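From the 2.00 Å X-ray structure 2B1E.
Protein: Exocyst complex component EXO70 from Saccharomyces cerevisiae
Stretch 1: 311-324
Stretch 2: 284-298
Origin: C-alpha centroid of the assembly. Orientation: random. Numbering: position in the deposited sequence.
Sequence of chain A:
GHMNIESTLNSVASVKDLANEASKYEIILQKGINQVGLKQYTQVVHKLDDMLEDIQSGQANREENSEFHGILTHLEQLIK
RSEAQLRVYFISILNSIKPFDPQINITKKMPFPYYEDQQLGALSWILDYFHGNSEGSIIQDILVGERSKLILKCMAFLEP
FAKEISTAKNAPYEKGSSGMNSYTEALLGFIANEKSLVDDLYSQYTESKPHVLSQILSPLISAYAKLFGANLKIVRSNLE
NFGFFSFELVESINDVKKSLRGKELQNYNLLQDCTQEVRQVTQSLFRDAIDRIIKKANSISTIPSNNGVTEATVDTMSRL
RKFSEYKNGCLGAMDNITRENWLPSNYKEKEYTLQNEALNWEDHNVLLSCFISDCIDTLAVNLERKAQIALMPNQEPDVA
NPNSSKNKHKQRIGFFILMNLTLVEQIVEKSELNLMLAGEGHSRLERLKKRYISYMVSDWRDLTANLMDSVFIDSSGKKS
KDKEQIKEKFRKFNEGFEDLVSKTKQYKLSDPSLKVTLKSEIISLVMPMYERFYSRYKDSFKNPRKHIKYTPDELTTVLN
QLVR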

ATOM      1  N   GLU A 311      12.978  23.100  -4.554  1.00 24.07           N
ATOM      2  CA  GLU A 311      11.950  22.289  -5.179  1.00 25.05           C
ATOM      3  C   GLU A 311      12.095  20.836  -4.748  1.00 23.44           C
ATOM      4  O   GLU A 311      11.119  20.093  -4.729  1.00 23.31           O
ATOM      5  CB  GLU A 311      12.031  22.426  -6.702  1.00 30.16           C
ATOM      6  CG  GLU A 311      11.854  23.877  -7.165  1.00 35.89           C
ATOM      7  CD  GLU A 311      11.791  24.029  -8.679  1.00 39.81           C
ATOM      8  OE1 GLU A 311      12.782  23.676  -9.362  1.00 41.87           O
ATOM      9  OE2 GLU A 311      10.746  24.508  -9.180  1.00 41.39           O
ATOM     10  N   ALA A 312      13.311  20.428  -4.393  1.00 21.98           N
ATOM     11  CA  ALA A 312      13.538  19.058  -3.945  1.00 20.93           C
ATOM     12  C   ALA A 312      12.682  18.852  -2.702  1.00 19.61           C
ATOM     13  O   ALA A 312      11.982  17.854  -2.570  1.00 21.45           O
ATOM     14  CB  ALA A 312      15.018  18.837  -3.607  1.00 21.04           C
ATOM     15  N   THR A 313      12.730  19.824  -1.804  1.00 19.77           N
ATOM     16  CA  THR A 313      11.971  19.763  -0.564  1.00 19.97           C
ATOM     17  C   THR A 313      10.471  19.809  -0.845  1.00 21.45           C
ATOM     18  O   THR A 313       9.716  18.981  -0.335  1.00 22.11           O
ATOM     19  CB  THR A 313      12.389  20.921   0.372  1.00 18.74           C
ATOM     20  OG1 THR A 313      13.771  20.753   0.722  1.00 13.17           O
ATOM     21  CG2 THR A 313      11.549  20.937   1.641  1.00 18.33           C
ATOM     22  N   VAL A 314      10.045  20.767  -1.663  1.00 22.94           N
ATOM     23  CA  VAL A 314       8.634  20.884  -2.008  1.00 26.58           C
ATOM     24  C   VAL A 314       8.142  19.545  -2.557  1.00 25.83           C
ATOM     25  O   VAL A 314       7.134  19.018  -2.103  1.00 28.11           O
ATOM     26  CB  VAL A 314       8.393  21.982  -3.076  1.00 27.44           C
ATOM     27  CG1 VAL A 314       6.904  22.086  -3.389  1.00 29.40           C
ATOM     28  CG2 VAL A 314       8.911  23.321  -2.577  1.00 29.19           C
ATOM     29  N   ASP A 315       8.872  18.990  -3.520  1.00 25.86           N
ATOM     30  CA  ASP A 315       8.497  17.717  -4.128  1.00 26.50           C
ATOM     31  C   ASP A 315       8.477  16.567  -3.130  1.00 26.97           C
ATOM     32  O   ASP A 315       7.527  15.782  -3.090  1.00 25.15           O
ATOM     33  CB  ASP A 315       9.462  17.365  -5.263  1.00 28.24           C
ATOM     34  CG  ASP A 315       9.041  16.114  -6.025  1.00 29.64           C
ATOM     35  OD1 ASP A 315       8.103  16.207  -6.846  1.00 30.55           O
ATOM     36  OD2 ASP A 315       9.643  15.038  -5.799  1.00 28.82           O
ATOM     37  N   THR A 316       9.535  16.459  -2.333  1.00 27.38           N
ATOM     38  CA  THR A 316       9.634  15.385  -1.353  1.00 26.52           C
ATOM     39  C   THR A 316       8.466  15.355  -0.366  1.00 26.76           C
ATOM     40  O   THR A 316       7.945  14.284  -0.057  1.00 27.32           O
ATOM     41  CB  THR A 316      10.962  15.469  -0.558  1.00 25.45           C
ATOM     42  OG1 THR A 316      12.066  15.339  -1.461  1.00 24.87           O
ATOM     43  CG2 THR A 316      11.047  14.349   0.471  1.00 27.25           C
ATOM     44  N   MET A 317       8.049  16.515   0.128  1.00 26.43           N
ATOM     45  CA  MET A 317       6.949  16.535   1.087  1.00 26.84           C
ATOM     46  C   MET A 317       5.598  16.265   0.426  1.00 29.07           C
ATOM     47  O   MET A 317       4.738  15.606   1.012  1.00 28.94           O
ATOM     48  CB  MET A 317       6.928  17.859   1.851  1.00 25.08           C
ATOM     49  CG  MET A 317       8.153  18.057   2.742  1.00 24.95           C
ATOM     50  SD  MET A 317       8.572  16.623   3.771  1.00 19.56           S
ATOM     51  CE  MET A 317       9.771  15.869   2.837  1.00 25.98           C
ATOM     52  N   SER A 318       5.412  16.755  -0.795  1.00 30.01           N
ATOM     53  CA  SER A 318       4.162  16.511  -1.504  1.00 31.37           C
ATOM     54  C   SER A 318       4.033  14.995  -1.646  1.00 32.00           C
ATOM     55  O   SER A 318       2.968  14.420  -1.418  1.00 33.43           O
ATOM     56  CB  SER A 318       4.195  17.160  -2.888  1.00 32.06           C
ATOM     57  OG  SER A 318       2.968  16.959  -3.574  1.00 34.38           O
ATOM     58  N   ARG A 319       5.140  14.358  -2.008  1.00 31.91           N
ATOM     59  CA  ARG A 319       5.184  12.911  -2.180  1.00 32.49           C
ATOM     60  C   ARG A 319       4.819  12.196  -0.880  1.00 31.60           C
ATOM     61  O   ARG A 319       3.957  11.314  -0.867  1.00 29.93           O
ATOM     62  CB  ARG A 319       6.580  12.485  -2.649  1.00 34.35           C
ATOM     63  CG  ARG A 319       6.805  10.981  -2.728  1.00 38.61           C
ATOM     64  CD  ARG A 319       5.880  10.298  -3.729  1.00 42.06           C
ATOM     65  NE  ARG A 319       6.039  10.806  -5.090  1.00 43.24           N
ATOM     66  CZ  ARG A 319       5.399  10.312  -6.146  1.00 46.26           C
ATOM     67  NH1 ARG A 319       4.562   9.295  -6.000  1.00 46.81           N
ATOM     68  NH2 ARG A 319       5.590  10.835  -7.351  1.00 49.12           N
ATOM     69  N   LEU A 320       5.482  12.571   0.212  1.00 31.40           N
ATOM     70  CA  LEU A 320       5.198  11.965   1.510  1.00 31.46           C
ATOM     71  C   LEU A 320       3.755  12.284   1.903  1.00 32.50           C
ATOM     72  O   LEU A 320       3.077  11.473   2.543  1.00 32.05           O
ATOM     73  CB  LEU A 320       6.166  12.499   2.577  1.00 29.04           C
ATOM     74  CG  LEU A 320       7.637  12.094   2.433  1.00 27.88           C
ATOM     75  CD1 LEU A 320       8.459  12.718   3.552  1.00 26.17           C
ATOM     76  CD2 LEU A 320       7.757  10.574   2.466  1.00 27.92           C
ATOM     77  N   ARG A 321       3.298  13.467   1.502  1.00 34.84           N
ATOM     78  CA  ARG A 321       1.944  13.929   1.786  1.00 37.67           C
ATOM     79  C   ARG A 321       0.929  13.006   1.123  1.00 38.24           C
ATOM     80  O   ARG A 321      -0.148  12.761   1.663  1.00 38.03           O
ATOM     81  CB  ARG A 321       1.758  15.357   1.261  1.00 39.83           C
ATOM     82  CG  ARG A 321       0.408  15.998   1.591  1.00 43.89           C
ATOM     83  CD  ARG A 321       0.229  16.152   3.091  1.00 46.37           C
ATOM     84  NE  ARG A 321      -0.735  17.194   3.441  1.00 48.33           N
ATOM     85  CZ  ARG A 321      -2.057  17.048   3.427  1.00 49.12           C
ATOM     86  NH1 ARG A 321      -2.609  15.889   3.079  1.00 48.85           N
ATOM     87  NH2 ARG A 321      -2.830  18.073   3.761  1.00 49.74           N
ATOM     88  N   LYS A 322       1.279  12.497  -0.053  1.00 38.96           N
ATOM     89  CA  LYS A 322       0.390  11.600  -0.777  1.00 40.06           C
ATOM     90  C   LYS A 322       0.456  10.210  -0.152  1.00 39.67           C
ATOM     91  O   LYS A 322      -0.551   9.503  -0.074  1.00 40.65           O
ATOM     92  CB  LYS A 322       0.783  11.543  -2.255  1.00 40.84           C
ATOM     93  CG  LYS A 322       0.813  12.906  -2.940  1.00 44.23           C
ATOM     94  CD  LYS A 322       1.143  12.789  -4.421  1.00 45.70           C
ATOM     95  CE  LYS A 322       1.441  14.151  -5.032  1.00 47.76           C
ATOM     96  NZ  LYS A 322       0.335  15.127  -4.822  1.00 49.07           N
ATOM     97  N   PHE A 323       1.648   9.829   0.296  1.00 38.63           N
ATOM     98  CA  PHE A 323       1.864   8.540   0.942  1.00 37.22           C
ATOM     99  C   PHE A 323       0.972   8.451   2.178  1.00 37.48           C
ATOM    100  O   PHE A 323       0.349   7.423   2.432  1.00 38.74           O
ATOM    101  CB  PHE A 323       3.326   8.407   1.370  1.00 36.34           C
ATOM    102  CG  PHE A 323       4.181   7.624   0.419  1.00 35.43           C
ATOM    103  CD1 PHE A 323       4.182   6.234   0.447  1.00 34.92           C
ATOM    104  CD2 PHE A 323       5.008   8.277  -0.492  1.00 35.13           C
ATOM    105  CE1 PHE A 323       4.994   5.502  -0.418  1.00 33.60           C
ATOM    106  CE2 PHE A 323       5.826   7.553  -1.362  1.00 34.56           C
ATOM    107  CZ  PHE A 323       5.820   6.163  -1.324  1.00 34.03           C
ATOM    108  N   SER A 324       0.911   9.545   2.932  1.00 37.40           N
ATOM    109  CA  SER A 324       0.115   9.611   4.155  1.00 37.13           C
ATOM    110  C   SER A 324      -1.391   9.554   3.915  1.00 38.40           C
ATOM    111  O   SER A 324      -2.156   9.320   4.846  1.00 38.95           O
ATOM    112  CB  SER A 324       0.444  10.887   4.937  1.00 36.04           C
ATOM    113  OG  SER A 324      -0.086  12.036   4.295  1.00 33.52           O
TER
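Stretch 2, residues 284-298: SLFRDAIDRIIKKAN

What forms the apolar centre of the contact? Stretch 2 is helical throughout, part of a longer helix, and it packs on the helix of stretch 1 with an apolar centre and a charged edge. Thr316 and Ile293 lie in the middle: the methyl CG2 of Thr316 comes within 3.4 Å of CD1 of Ile293. The CA-to-CB bond of Ile293 points sideways, but its side chain, with chi1 m and chi2 t, brings its end nearer to stretch 1. The hydroxyl of Thr316 turns back to its own helix, where OG1 donates a hydrogen bond to O of Ala312 at 2.7 Å.

How do the two helices run past each other? Their N-to-C directions make an angle of 161°, so they are nearly antiparallel, and their axes approach to 8.6 Å. The register therefore runs in reverse, and the spacing widens along it: CA of Ala312 is 5.0 Å from CA of Lys296, CA of Thr316 is 6.2 Å from CA of Ile293, CA of Arg319 is 7.8 Å from CA of Ala289, and CA of Phe323 is 9.3 Å from CA of Phe286.

What fills the narrow and the wide ends? At the narrow end Ala312 points toward stretch 2, and its CB lies 3.7 Å from CA of Ala297 and 3.8 Å from C of Lys296; a side chain this short lets the backbones come close. At the wide end the gap is taken up by the ring of Phe323. Its CE2 is 4.0 Å from CB of Ala289, its CZ is 4.0 Å from CG of Leu285, and its CE1 sits over one face of the Phe286 ring, 3.8 Å from CE1 of Phe286. The two rings meet obliquely, with planes at 47° and centroids 5.3 Å apart.

Where does the contact become polar? Along its partly exposed edge Arg292 reaches toward stretch 1, and its NE donates a hydrogen bond to OD2 of Asp315 at 2.7 Å, with an angle of 162°, as part of a salt bridge. The same OD2 of Asp315 lies 4.1 Å from CG of Lys296. One turn further along stretch 1, Arg319 brings its NH2 to 3.5 Å from NH2 of Arg292, over one face of the Arg292 guanidinium. Both groups are donors with like charge, so no hydrogen bond joins them, and NE of Arg319 is buried here without a partner.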

ATOM      1  N   SER A 284       8.716  -1.368  -4.302  1.00 38.99           N
ATOM      2  CA  SER A 284       9.580  -0.469  -5.052  1.00 37.88           C
ATOM      3  C   SER A 284       9.092   0.961  -4.886  1.00 37.60           C
ATOM      4  O   SER A 284       9.846   1.914  -5.065  1.00 35.28           O
ATOM      5  CB  SER A 284       9.576  -0.845  -6.533  1.00 38.67           C
ATOM      6  OG  SER A 284      10.069  -2.158  -6.723  1.00 38.98           O
ATOM      7  N   LEU A 285       7.818   1.103  -4.541  1.00 37.13           N
ATOM      8  CA  LEU A 285       7.231   2.419  -4.355  1.00 38.10           C
ATOM      9  C   LEU A 285       7.994   3.178  -3.265  1.00 38.18           C
ATOM     10  O   LEU A 285       8.227   4.381  -3.378  1.00 37.98           O
ATOM     11  CB  LEU A 285       5.756   2.273  -3.979  1.00 38.58           C
ATOM     12  CG  LEU A 285       4.880   3.515  -4.125  1.00 40.02           C
ATOM     13  CD1 LEU A 285       4.976   4.036  -5.549  1.00 39.35           C
ATOM     14  CD2 LEU A 285       3.436   3.169  -3.773  1.00 40.72           C
ATOM     15  N   PHE A 286       8.397   2.459  -2.221  1.00 37.38           N
ATOM     16  CA  PHE A 286       9.132   3.052  -1.107  1.00 37.64           C
ATOM     17  C   PHE A 286      10.593   3.295  -1.467  1.00 38.27           C
ATOM     18  O   PHE A 286      11.114   4.395  -1.275  1.00 37.46           O
ATOM     19  CB  PHE A 286       9.037   2.139   0.117  1.00 37.67           C
ATOM     20  CG  PHE A 286       7.654   2.060   0.699  1.00 37.30           C
ATOM     21  CD1 PHE A 286       7.252   2.948   1.687  1.00 36.44           C
ATOM     22  CD2 PHE A 286       6.736   1.132   0.218  1.00 36.94           C
ATOM     23  CE1 PHE A 286       5.954   2.917   2.187  1.00 37.59           C
ATOM     24  CE2 PHE A 286       5.436   1.093   0.712  1.00 37.05           C
ATOM     25  CZ  PHE A 286       5.044   1.988   1.697  1.00 37.09           C
ATOM     26  N   ARG A 287      11.252   2.266  -1.988  1.00 38.59           N
ATOM     27  CA  ARG A 287      12.648   2.390  -2.381  1.00 38.98           C
ATOM     28  C   ARG A 287      12.786   3.558  -3.357  1.00 38.15           C
ATOM     29  O   ARG A 287      13.747   4.326  -3.295  1.00 37.14           O
ATOM     30  CB  ARG A 287      13.120   1.098  -3.045  1.00 40.59           C
ATOM     31  CG  ARG A 287      14.601   1.064  -3.369  1.00 43.58           C
ATOM     32  CD  ARG A 287      14.953  -0.216  -4.113  1.00 45.67           C
ATOM     33  NE  ARG A 287      16.393  -0.415  -4.254  1.00 48.34           N
ATOM     34  CZ  ARG A 287      17.201   0.358  -4.977  1.00 49.17           C
ATOM     35  NH1 ARG A 287      16.718   1.402  -5.639  1.00 49.11           N
ATOM     36  NH2 ARG A 287      18.496   0.077  -5.047  1.00 48.96           N
ATOM     37  N   ASP A 288      11.809   3.690  -4.249  1.00 36.31           N
ATOM     38  CA  ASP A 288      11.809   4.749  -5.250  1.00 35.96           C
ATOM     39  C   ASP A 288      11.732   6.146  -4.649  1.00 34.38           C
ATOM     40  O   ASP A 288      12.380   7.070  -5.139  1.00 33.06           O
ATOM     41  CB  ASP A 288      10.645   4.559  -6.225  1.00 38.51           C
ATOM     42  CG  ASP A 288      10.589   5.645  -7.278  1.00 41.10           C
ATOM     43  OD1 ASP A 288      11.581   5.807  -8.021  1.00 43.05           O
ATOM     44  OD2 ASP A 288       9.554   6.342  -7.361  1.00 43.50           O
ATOM     45  N   ALA A 289      10.929   6.300  -3.599  1.00 32.47           N
ATOM     46  CA  ALA A 289      10.780   7.592  -2.936  1.00 30.81           C
ATOM     47  C   ALA A 289      12.131   8.078  -2.424  1.00 29.50           C
ATOM     48  O   ALA A 289      12.463   9.257  -2.544  1.00 27.65           O
ATOM     49  CB  ALA A 289       9.797   7.481  -1.778  1.00 30.42           C
ATOM     50  N   ILE A 290      12.906   7.161  -1.854  1.00 28.05           N
ATOM     51  CA  ILE A 290      14.221   7.506  -1.327  1.00 28.78           C
ATOM     52  C   ILE A 290      15.161   7.933  -2.452  1.00 29.54           C
ATOM     53  O   ILE A 290      15.817   8.969  -2.359  1.00 28.50           O
ATOM     54  CB  ILE A 290      14.847   6.316  -0.550  1.00 26.00           C
ATOM     55  CG1 ILE A 290      14.090   6.091   0.766  1.00 26.02           C
ATOM     56  CG2 ILE A 290      16.319   6.588  -0.265  1.00 26.19           C
ATOM     57  CD1 ILE A 290      14.177   7.261   1.751  1.00 24.58           C
ATOM     58  N   ASP A 291      15.215   7.128  -3.511  1.00 30.95           N
ATOM     59  CA  ASP A 291      16.066   7.406  -4.666  1.00 32.37           C
ATOM     60  C   ASP A 291      15.639   8.699  -5.349  1.00 31.51           C
ATOM     61  O   ASP A 291      16.466   9.452  -5.866  1.00 31.77           O
ATOM     62  CB  ASP A 291      15.993   6.239  -5.654  1.00 35.50           C
ATOM     63  CG  ASP A 291      16.697   4.998  -5.138  1.00 37.92           C
ATOM     64  OD1 ASP A 291      16.888   4.897  -3.907  1.00 39.54           O
ATOM     65  OD2 ASP A 291      17.054   4.121  -5.955  1.00 39.18           O
ATOM     66  N   ARG A 292      14.339   8.952  -5.339  1.00 30.22           N
ATOM     67  CA  ARG A 292      13.790  10.154  -5.937  1.00 29.15           C
ATOM     68  C   ARG A 292      14.319  11.385  -5.190  1.00 28.52           C
ATOM     69  O   ARG A 292      14.681  12.385  -5.804  1.00 28.80           O
ATOM     70  CB  ARG A 292      12.267  10.109  -5.854  1.00 29.52           C
ATOM     71  CG  ARG A 292      11.575  11.258  -6.530  1.00 30.70           C
ATOM     72  CD  ARG A 292      10.293  11.587  -5.803  1.00 33.12           C
ATOM     73  NE  ARG A 292       9.454  12.481  -6.581  1.00 32.79           N
ATOM     74  CZ  ARG A 292       8.846  12.125  -7.706  1.00 34.38           C
ATOM     75  NH1 ARG A 292       8.990  10.888  -8.174  1.00 34.96           N
ATOM     76  NH2 ARG A 292       8.101  13.003  -8.363  1.00 33.21           N
ATOM     77  N   ILE A 293      14.360  11.306  -3.863  1.00 27.00           N
ATOM     78  CA  ILE A 293      14.851  12.413  -3.043  1.00 26.01           C
ATOM     79  C   ILE A 293      16.336  12.673  -3.301  1.00 25.41           C
ATOM     80  O   ILE A 293      16.755  13.822  -3.465  1.00 24.39           O
ATOM     81  CB  ILE A 293      14.640  12.132  -1.537  1.00 23.91           C
ATOM     82  CG1 ILE A 293      13.147  11.950  -1.250  1.00 22.74           C
ATOM     83  CG2 ILE A 293      15.171  13.297  -0.710  1.00 25.66           C
ATOM     84  CD1 ILE A 293      12.848  11.456   0.154  1.00 24.40           C
ATOM     85  N   ILE A 294      17.127  11.604  -3.329  1.00 25.23           N
ATOM     86  CA  ILE A 294      18.560  11.715  -3.584  1.00 26.91           C
ATOM     87  C   ILE A 294      18.825  12.355  -4.951  1.00 28.75           C
ATOM     88  O   ILE A 294      19.770  13.127  -5.105  1.00 28.52           O
ATOM     89  CB  ILE A 294      19.244  10.326  -3.525  1.00 25.91           C
ATOM     90  CG1 ILE A 294      19.103   9.747  -2.118  1.00 23.90           C
ATOM     91  CG2 ILE A 294      20.720  10.445  -3.893  1.00 24.34           C
ATOM     92  CD1 ILE A 294      19.630   8.338  -1.976  1.00 26.44           C
ATOM     93  N   LYS A 295      17.989  12.042  -5.936  1.00 28.83           N
ATOM     94  CA  LYS A 295      18.148  12.601  -7.277  1.00 29.91           C
ATOM     95  C   LYS A 295      17.707  14.057  -7.333  1.00 28.59           C
ATOM     96  O   LYS A 295      18.407  14.906  -7.881  1.00 28.05           O
ATOM     97  CB  LYS A 295      17.343  11.793  -8.300  1.00 32.06           C
ATOM     98  CG  LYS A 295      17.784  10.347  -8.438  1.00 36.83           C
ATOM     99  CD  LYS A 295      16.987   9.639  -9.523  1.00 38.04           C
ATOM    100  CE  LYS A 295      17.406   8.185  -9.665  1.00 40.17           C
ATOM    101  NZ  LYS A 295      16.600   7.496 -10.717  1.00 42.34           N
ATOM    102  N   LYS A 296      16.535  14.342  -6.777  1.00 27.98           N
ATOM    103  CA  LYS A 296      16.025  15.707  -6.769  1.00 29.13           C
ATOM    104  C   LYS A 296      16.951  16.638  -5.975  1.00 28.51           C
ATOM    105  O   LYS A 296      17.283  17.726  -6.434  1.00 27.11           O
ATOM    106  CB  LYS A 296      14.615  15.739  -6.174  1.00 28.94           C
ATOM    107  CG  LYS A 296      13.538  15.131  -7.065  1.00 32.48           C
ATOM    108  CD  LYS A 296      13.169  16.082  -8.198  1.00 33.73           C
ATOM    109  CE  LYS A 296      12.069  15.507  -9.086  1.00 34.03           C
ATOM    110  NZ  LYS A 296      12.523  14.255  -9.750  1.00 34.76           N
ATOM    111  N   ALA A 297      17.372  16.208  -4.789  1.00 28.46           N
ATOM    112  CA  ALA A 297      18.245  17.036  -3.962  1.00 30.40           C
ATOM    113  C   ALA A 297      19.583  17.345  -4.629  1.00 31.72           C
ATOM    114  O   ALA A 297      20.216  18.352  -4.313  1.00 31.36           O
ATOM    115  CB  ALA A 297      18.482  16.368  -2.607  1.00 29.34           C
ATOM    116  N   ASN A 298      20.017  16.484  -5.546  1.00 33.60           N
ATOM    117  CA  ASN A 298      21.294  16.697  -6.229  1.00 35.14           C
ATOM    118  C   ASN A 298      21.167  17.221  -7.662  1.00 35.36           C
ATOM    119  O   ASN A 298      22.179  17.506  -8.308  1.00 35.16           O
ATOM    120  CB  ASN A 298      22.126  15.404  -6.241  1.00 36.55           C
ATOM    121  CG  ASN A 298      22.581  14.973  -4.846  1.00 38.25           C
ATOM    122  OD1 ASN A 298      21.845  14.314  -4.111  1.00 37.47           O
ATOM    123  ND2 ASN A 298      23.803  15.355  -4.478  1.00 39.70           N
TER